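Local coordinates for gamma-glutamyltranspeptidase (Streptomyces lincolnensis, PDB 6J3A), which probably acts as an N-terminal nucleophile enzyme of the gamma-glutamyltranspeptidase family, being a homologue of the glutamyltranspeptidase-like enzyme LmbA, at residues V80-A85 and T458-T463; D96-P99 and L104-A107; R231-T236 and S445-P450. All blocks are in the same frame, centred on the assembly; numbering follows the deposited sequence.

Contact 1. Residues V80-A85 and T458-T463; sequences VAPAGA and TRLQMT
Leu460 points its side chain end-on at the loop 80-85, and its two methyl branches divide the contact between Ala81 and Pro82. CD1 of Leu460 meets the ring carbon CD of Pro82 end-on at 3.7 Å. The other branch, CD2 of Leu460, settles against Ala81, 3.8 Å from CB and just as near CA, so it touches backbone carbon as well as the methyl. This reach depends on the torsions: CG of Leu460 stands anti to its own carbonyl carbon (chi1 -58°), and an extended chi2 of -180° carries CD1 straight on to the proline ring.

Both partners sit on compact backbone. Pro82 opens a type I beta turn that Ala85 N closes on Pro82 O at 2.9 Å. Leu460 lies in the 3-10 segment 459-462, and its carbonyl is gripped twice from Thr463: the hydroxyl OG1 gives a bond of 2.6 Å to Leu460 O in the carbonyl plane, and Thr463 N adds a second at 3.1 Å. Gln461 folds back to the residue ahead of the segment, sending NE2 to Thr458 O at 3.0 Å, with an N-H...O angle of 148° and the donor tilted from the carbonyl plane; its OE1 receives Tyr548 N. Tyr90 of helix 87-92 packs against both Ala85 and Leu460. The charged Arg459 turns to a salt bridge with Glu60 and a hydrogen bond to Ser439.

The contact is therefore plain apolar packing in a buried place, joining the loop after strand 73-77 to the short 3-10 segment. The polar groups find partners within their own segment or in other parts of the chain, and only carbon atoms meet across the contact; its fit rests on the shape of one forked side chain.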
loop_
_atom_site.group_PDB
_atom_site.type_symbol
_atom_site.label_atom_id
_atom_site.label_comp_id
_atom_site.label_asym_id
_atom_site.label_seq_id
_atom_site.Cartn_x
_atom_site.Cartn_y
_atom_site.Cartn_z
ATOM N N VAL A 80 26.943 23.864 -2.089
ATOM C CA VAL A 80 27.834 24.669 -1.238
ATOM C C VAL A 80 27.338 26.107 -1.056
ATOM O O VAL A 80 26.451 26.577 -1.773
ATOM C CB VAL A 80 29.291 24.709 -1.780
ATOM C CG1 VAL A 80 29.921 23.326 -1.728
ATOM C CG2 VAL A 80 29.377 25.295 -3.196
ATOM N N ALA A 81 27.941 26.791 -0.088
ATOM C CA ALA A 81 27.773 28.229 0.080
ATOM C C ALA A 81 28.350 28.984 -1.123
ATOM O O ALA A 81 29.335 28.533 -1.731
ATOM C CB ALA A 81 28.445 28.695 1.358
ATOM N N PRO A 82 27.731 30.130 -1.486
ATOM C CA PRO A 82 28.326 30.893 -2.588
ATOM C C PRO A 82 29.671 31.520 -2.215
ATOM O O PRO A 82 29.954 31.754 -1.033
ATOM C CB PRO A 82 27.273 31.969 -2.902
ATOM C CG PRO A 82 26.003 31.488 -2.282
ATOM C CD PRO A 82 26.388 30.622 -1.122
ATOM N N ALA A 83 30.474 31.790 -3.239
ATOM C CA ALA A 83 31.779 32.436 -3.104
ATOM C C ALA A 83 31.771 33.698 -2.211
ATOM O O ALA A 83 32.747 33.954 -1.492
ATOM C CB ALA A 83 32.333 32.756 -4.486
ATOM N N GLY A 84 30.676 34.465 -2.246
ATOM C CA GLY A 84 30.516 35.676 -1.408
ATOM C C GLY A 84 29.802 35.515 -0.061
ATOM O O GLY A 84 29.464 36.511 0.599
ATOM N N ALA A 85 29.589 34.273 0.362
ATOM C CA ALA A 85 28.776 33.992 1.538
ATOM C C ALA A 85 29.655 33.811 2.750
ATOM O O ALA A 85 29.843 32.691 3.220
ATOM C CB ALA A 85 27.925 32.756 1.310
ATOM N N THR A 458 17.151 26.700 1.339
ATOM C CA THR A 458 17.460 27.423 2.571
ATOM C C THR A 458 18.418 26.654 3.494
ATOM O O THR A 458 18.326 26.773 4.724
ATOM C CB THR A 458 16.173 27.705 3.362
ATOM O OG1 THR A 458 15.505 26.468 3.641
ATOM C CG2 THR A 458 15.240 28.645 2.583
ATOM N N ARG A 459 19.343 25.886 2.914
ATOM C CA ARG A 459 20.158 24.957 3.719
ATOM C C ARG A 459 21.305 25.635 4.465
ATOM O O ARG A 459 21.744 25.130 5.499
ATOM C CB ARG A 459 20.684 23.798 2.874
ATOM C CG ARG A 459 21.146 22.557 3.651
ATOM C CD ARG A 459 20.046 21.853 4.432
ATOM N NE ARG A 459 18.930 21.469 3.572
ATOM C CZ ARG A 459 17.834 20.832 3.962
ATOM N NH1 ARG A 459 17.662 20.481 5.232
ATOM N NH2 ARG A 459 16.888 20.554 3.069
ATOM N N LEU A 460 21.767 26.786 3.979
ATOM C CA LEU A 460 22.781 27.570 4.717
ATOM C C LEU A 460 22.328 27.990 6.113
ATOM O O LEU A 460 23.152 28.378 6.936
ATOM C CB LEU A 460 23.238 28.801 3.925
ATOM C CG LEU A 460 23.828 28.509 2.544
ATOM C CD1 LEU A 460 24.257 29.787 1.847
ATOM C CD2 LEU A 460 25.016 27.575 2.648
ATOM N N GLN A 461 21.031 27.886 6.390
ATOM C CA GLN A 461 20.507 28.142 7.730
ATOM C C GLN A 461 21.129 27.297 8.829
ATOM O O GLN A 461 21.085 27.676 9.994
ATOM C CB GLN A 461 18.982 28.016 7.758
ATOM C CG GLN A 461 18.424 26.617 7.916
ATOM C CD GLN A 461 16.918 26.641 7.968
ATOM O OE1 GLN A 461 16.326 26.886 9.024
ATOM N NE2 GLN A 461 16.283 26.410 6.825
ATOM N N MET A 462 21.693 26.154 8.449
ATOM C CA MET A 462 22.281 25.208 9.385
ATOM C C MET A 462 23.739 25.485 9.758
ATOM O O MET A 462 24.251 24.895 10.709
ATOM C CB MET A 462 22.139 23.804 8.805
ATOM C CG MET A 462 20.708 23.486 8.379
ATOM S SD MET A 462 20.363 21.728 8.258
ATOM C CE MET A 462 18.586 21.786 8.199
ATOM N N THR A 463 24.394 26.388 9.034
ATOM C CA THR A 463 25.743 26.836 9.377
ATOM C C THR A 463 25.695 27.821 10.536
ATOM O O THR A 463 24.624 28.234 10.981
ATOM C CB THR A 463 26.401 27.561 8.200
ATOM O OG1 THR A 463 25.613 28.705 7.859
ATOM C CG2 THR A 463 26.520 26.654 6.997
#

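Contact 2. Residues D96-P99 and L104-A107; sequences DLVP and LAAA
Pro99 and Ala105 bring their backbones together, CA to CA at 6.0 Å, where two irregular pieces of one loop face each other with only four residues between them. The tightest approach involves main chain and methyl: the carbonyl oxygen of Pro99 rests 3.3 Å from CB of Ala105, a van der Waals touch. Val98 comes at the same alanine with one branch only. Its CG1 stands anti to the backbone N (chi1 173°), which lays that methyl 4.1 Å from CA of Ala105 and near CB too. The ring of Pro99 adds a looser touch on the residue before Ala105, with its CG 4.4 Å from CD1 of Leu104.

Nothing polar is exchanged between the two pieces; the backbones of Leu104 and Ala105 find partners outside them. Leu104 O is hydrogen-bonded to the hydroxyl of Tyr90, and Ala105 pairs through its backbone with Leu460. Val98 also packs on Thr463 and Leu465, and Pro99 on Thr236. The whole is an apolar closure of the loop linking helix 87-92 to helix 111-122: the loop brings its two parts together at Pro99 and Ala105, tied to the first helix through Tyr90 and lying against the loop after strand 454-455.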
loop_
_atom_site.group_PDB
_atom_site.type_symbol
_atom_site.label_atom_id
_atom_site.label_comp_id
_atom_site.label_asym_id
_atom_site.label_seq_id
_atom_site.Cartn_x
_atom_site.Cartn_y
_atom_site.Cartn_z
ATOM N N ASP A 96 22.848 37.566 13.506
ATOM C CA ASP A 96 23.548 36.640 14.406
ATOM C C ASP A 96 23.422 35.191 13.946
ATOM O O ASP A 96 24.347 34.402 14.105
ATOM C CB ASP A 96 23.024 36.801 15.835
ATOM C CG ASP A 96 23.616 38.010 16.539
ATOM O OD1 ASP A 96 24.145 38.933 15.868
ATOM O OD2 ASP A 96 23.552 38.027 17.785
ATOM N N LEU A 97 22.263 34.862 13.385
ATOM C CA LEU A 97 22.000 33.566 12.784
ATOM C C LEU A 97 21.720 33.772 11.309
ATOM O O LEU A 97 21.290 34.853 10.893
ATOM C CB LEU A 97 20.776 32.931 13.438
ATOM C CG LEU A 97 20.862 32.733 14.953
ATOM C CD1 LEU A 97 19.483 32.532 15.563
ATOM C CD2 LEU A 97 21.767 31.553 15.272
ATOM N N VAL A 98 21.958 32.733 10.518
ATOM C CA VAL A 98 21.518 32.724 9.131
ATOM C C VAL A 98 19.988 32.656 9.143
ATOM O O VAL A 98 19.416 31.868 9.893
ATOM C CB VAL A 98 22.090 31.533 8.349
ATOM C CG1 VAL A 98 21.485 31.452 6.945
ATOM C CG2 VAL A 98 23.604 31.637 8.259
ATOM N N PRO A 99 19.323 33.488 8.330
ATOM C CA PRO A 99 17.859 33.461 8.325
ATOM C C PRO A 99 17.244 32.127 7.878
ATOM O O PRO A 99 17.820 31.417 7.055
ATOM C CB PRO A 99 17.486 34.565 7.325
ATOM C CG PRO A 99 18.674 35.455 7.238
ATOM C CD PRO A 99 19.867 34.595 7.518
ATOM N N LEU A 104 19.537 34.629 1.212
ATOM C CA LEU A 104 20.768 34.465 2.018
ATOM C C LEU A 104 20.939 33.038 2.560
ATOM O O LEU A 104 22.057 32.615 2.826
ATOM C CB LEU A 104 20.835 35.452 3.197
ATOM C CG LEU A 104 21.112 36.929 2.911
ATOM C CD1 LEU A 104 20.879 37.727 4.186
ATOM C CD2 LEU A 104 22.527 37.140 2.399
ATOM N N ALA A 105 19.835 32.317 2.737
ATOM C CA ALA A 105 19.863 30.931 3.223
ATOM C C ALA A 105 20.107 29.892 2.117
ATOM O O ALA A 105 20.447 28.743 2.407
ATOM C CB ALA A 105 18.577 30.617 3.979
ATOM N N ALA A 106 19.937 30.290 0.859
ATOM C CA ALA A 106 20.135 29.379 -0.289
ATOM C C ALA A 106 21.583 28.930 -0.472
ATOM O O ALA A 106 22.473 29.764 -0.668
ATOM C CB ALA A 106 19.652 30.032 -1.578
ATOM N N ALA A 107 21.808 27.620 -0.416
ATOM C CA ALA A 107 23.064 27.047 -0.900
ATOM C C ALA A 107 22.928 26.888 -2.407
ATOM O O ALA A 107 21.824 27.009 -2.934
ATOM C CB ALA A 107 23.328 25.708 -0.240
#

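Contact 3. Residues R231-T236 and S445-P450; sequences RPTMDT and SNPVVP
Thr233 and Pro447 reach toward each other, the threonine methyl CG2 lodged against the ring carbons CG and CD. CG2 of Thr233 lies 3.6 Å from Pro447 CD and equally close to CG. Farther along, Arg231 brings its guanidinium to the second proline: NH2 of Arg231 stands 3.5 Å from CD of Pro450, with CD placed obliquely to the guanidinium plane. These are packing contacts between backbones held well apart, with 7.9 Å from CA of Thr233 to CA of Pro447.

The next shell sets the groups. OG1 of Thr233 lies beside its own backbone N, anti to the carbonyl carbon (chi1 -54°), where it donates to Arg231 O at 2.7 Å, tilted 34° from the carbonyl plane, while CG2, anti to the N, faces Pro447. With an alanine here, both branches are gone, which would probably open a gap beside the Pro447 ring and leave the Arg231 carbonyl without its hydroxyl donor. The arginine, bent at chi3, also touches a crystal neighbour, so its placement in solution may differ.

Outward again, Gln228 of helix 220-229 and Thr165 of helix 164-170 both touch Pro447 and Pro450. Val448 is fixed between the prolines by Ser166 and Thr165, which bond its N and O. Thr233 pairs by its backbone with His241. What results is a small antiparallel two-stranded unit, 233-234 with 240-241, resting through side chains on a proline-rich segment that is itself backed by helices, with the two never joining as one sheet.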
loop_
_atom_site.group_PDB
_atom_site.type_symbol
_atom_site.label_atom_id
_atom_site.label_comp_id
_atom_site.label_asym_id
_atom_site.label_seq_id
_atom_site.Cartn_x
_atom_site.Cartn_y
_atom_site.Cartn_z
ATOM N N ARG A 231 17.387 39.762 -6.203
ATOM C CA ARG A 231 16.228 40.625 -5.918
ATOM C C ARG A 231 15.987 40.732 -4.403
ATOM O O ARG A 231 15.840 39.707 -3.747
ATOM C CB ARG A 231 14.964 40.088 -6.617
ATOM C CG ARG A 231 14.861 40.476 -8.092
ATOM C CD ARG A 231 13.448 40.319 -8.647
ATOM N NE ARG A 231 13.219 38.962 -9.137
ATOM C CZ ARG A 231 13.133 38.575 -10.418
ATOM N NH1 ARG A 231 13.237 39.449 -11.426
ATOM N NH2 ARG A 231 12.930 37.283 -10.704
ATOM N N PRO A 232 15.957 41.970 -3.842
ATOM C CA PRO A 232 15.664 42.167 -2.412
ATOM C C PRO A 232 14.396 41.448 -1.969
ATOM O O PRO A 232 13.317 41.688 -2.505
ATOM C CB PRO A 232 15.524 43.687 -2.283
ATOM C CG PRO A 232 16.434 44.221 -3.334
ATOM C CD PRO A 232 16.402 43.233 -4.473
ATOM N N THR A 233 14.558 40.547 -1.011
ATOM C CA THR A 233 13.497 39.651 -0.597
ATOM C C THR A 233 13.375 39.688 0.916
ATOM O O THR A 233 14.364 39.555 1.629
ATOM C CB THR A 233 13.818 38.218 -1.047
ATOM O OG1 THR A 233 14.073 38.208 -2.454
ATOM C CG2 THR A 233 12.681 37.264 -0.745
ATOM N N MET A 234 12.154 39.861 1.398
ATOM C CA MET A 234 11.874 39.801 2.820
ATOM C C MET A 234 12.248 38.419 3.346
ATOM O O MET A 234 12.078 37.412 2.648
ATOM C CB MET A 234 10.393 40.052 3.054
ATOM C CG MET A 234 9.905 39.928 4.494
ATOM S SD MET A 234 10.636 41.178 5.548
ATOM C CE MET A 234 9.738 42.644 5.040
ATOM N N ASP A 235 12.757 38.380 4.574
ATOM C CA ASP A 235 13.042 37.112 5.236
ATOM C C ASP A 235 12.661 37.151 6.719
ATOM O O ASP A 235 11.981 38.079 7.148
ATOM C CB ASP A 235 14.503 36.728 5.003
ATOM C CG ASP A 235 15.482 37.679 5.653
ATOM O OD1 ASP A 235 15.192 38.270 6.714
ATOM O OD2 ASP A 235 16.580 37.802 5.093
ATOM N N THR A 236 13.086 36.146 7.488
ATOM C CA THR A 236 12.780 36.059 8.928
ATOM C C THR A 236 13.321 37.216 9.795
ATOM O O THR A 236 12.782 37.470 10.875
ATOM C CB THR A 236 13.296 34.734 9.538
ATOM O OG1 THR A 236 14.679 34.554 9.217
ATOM C CG2 THR A 236 12.498 33.538 9.027
ATOM N N SER A 445 9.441 29.060 2.166
ATOM C CA SER A 445 10.691 29.689 2.635
ATOM C C SER A 445 11.512 30.487 1.600
ATOM O O SER A 445 12.514 31.096 1.965
ATOM C CB SER A 445 11.560 28.626 3.310
ATOM O OG SER A 445 10.882 28.048 4.425
ATOM N N ASN A 446 11.088 30.504 0.337
ATOM C CA ASN A 446 11.595 31.476 -0.636
ATOM C C ASN A 446 10.521 31.815 -1.658
ATOM O O ASN A 446 9.668 30.984 -1.975
ATOM C CB ASN A 446 12.854 30.969 -1.356
ATOM C CG ASN A 446 14.144 31.508 -0.750
ATOM O OD1 ASN A 446 14.374 32.714 -0.712
ATOM N ND2 ASN A 446 15.006 30.607 -0.302
ATOM N N PRO A 447 10.569 33.038 -2.196
ATOM C CA PRO A 447 9.658 33.342 -3.285
ATOM C C PRO A 447 9.961 32.470 -4.507
ATOM O O PRO A 447 11.124 32.170 -4.787
ATOM C CB PRO A 447 9.976 34.809 -3.595
ATOM C CG PRO A 447 11.423 34.945 -3.247
ATOM C CD PRO A 447 11.575 34.101 -2.011
ATOM N N VAL A 448 8.914 32.075 -5.213
ATOM C CA VAL A 448 9.058 31.376 -6.475
ATOM C C VAL A 448 9.878 32.187 -7.476
ATOM O O VAL A 448 9.651 33.376 -7.674
ATOM C CB VAL A 448 7.675 31.047 -7.083
ATOM C CG1 VAL A 448 7.775 30.625 -8.553
ATOM C CG2 VAL A 448 7.010 29.943 -6.271
ATOM N N VAL A 449 10.829 31.514 -8.104
ATOM C CA VAL A 449 11.518 32.044 -9.273
ATOM C C VAL A 449 10.501 32.061 -10.424
ATOM O O VAL A 449 10.183 31.007 -10.983
ATOM C CB VAL A 449 12.750 31.194 -9.654
ATOM C CG1 VAL A 449 13.495 31.823 -10.830
ATOM C CG2 VAL A 449 13.690 30.992 -8.459
ATOM N N PRO A 450 9.991 33.261 -10.781
ATOM C CA PRO A 450 8.757 33.336 -11.577
ATOM C C PRO A 450 8.811 32.571 -12.906
ATOM O O PRO A 450 7.836 31.890 -13.242
ATOM C CB PRO A 450 8.534 34.846 -11.788
ATOM C CG PRO A 450 9.834 35.499 -11.500
ATOM C CD PRO A 450 10.635 34.580 -10.621
#

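Contacts 1 and 2 are buried and adjoin, their centres about 6 Å apart, whereas contact 3 lies about 16 Å from the first, centre to centre, and is only partly buried. Leu460 is common ground: its N makes a probable hydrogen bond to Ala105 O at 2.8 Å, so contact 2, nested inside the long loop closed by contact 1, is tied to it by main chain. Contact 3 meets the others through lighter packing, Thr458 on Asn446 and Pro99 on Thr236. The first two are mostly hydrocarbon, with one backbone oxygen of contact 2 against a methyl; nearer the surface, contact 3 brings in a threonine methyl on one proline and an arginine on another.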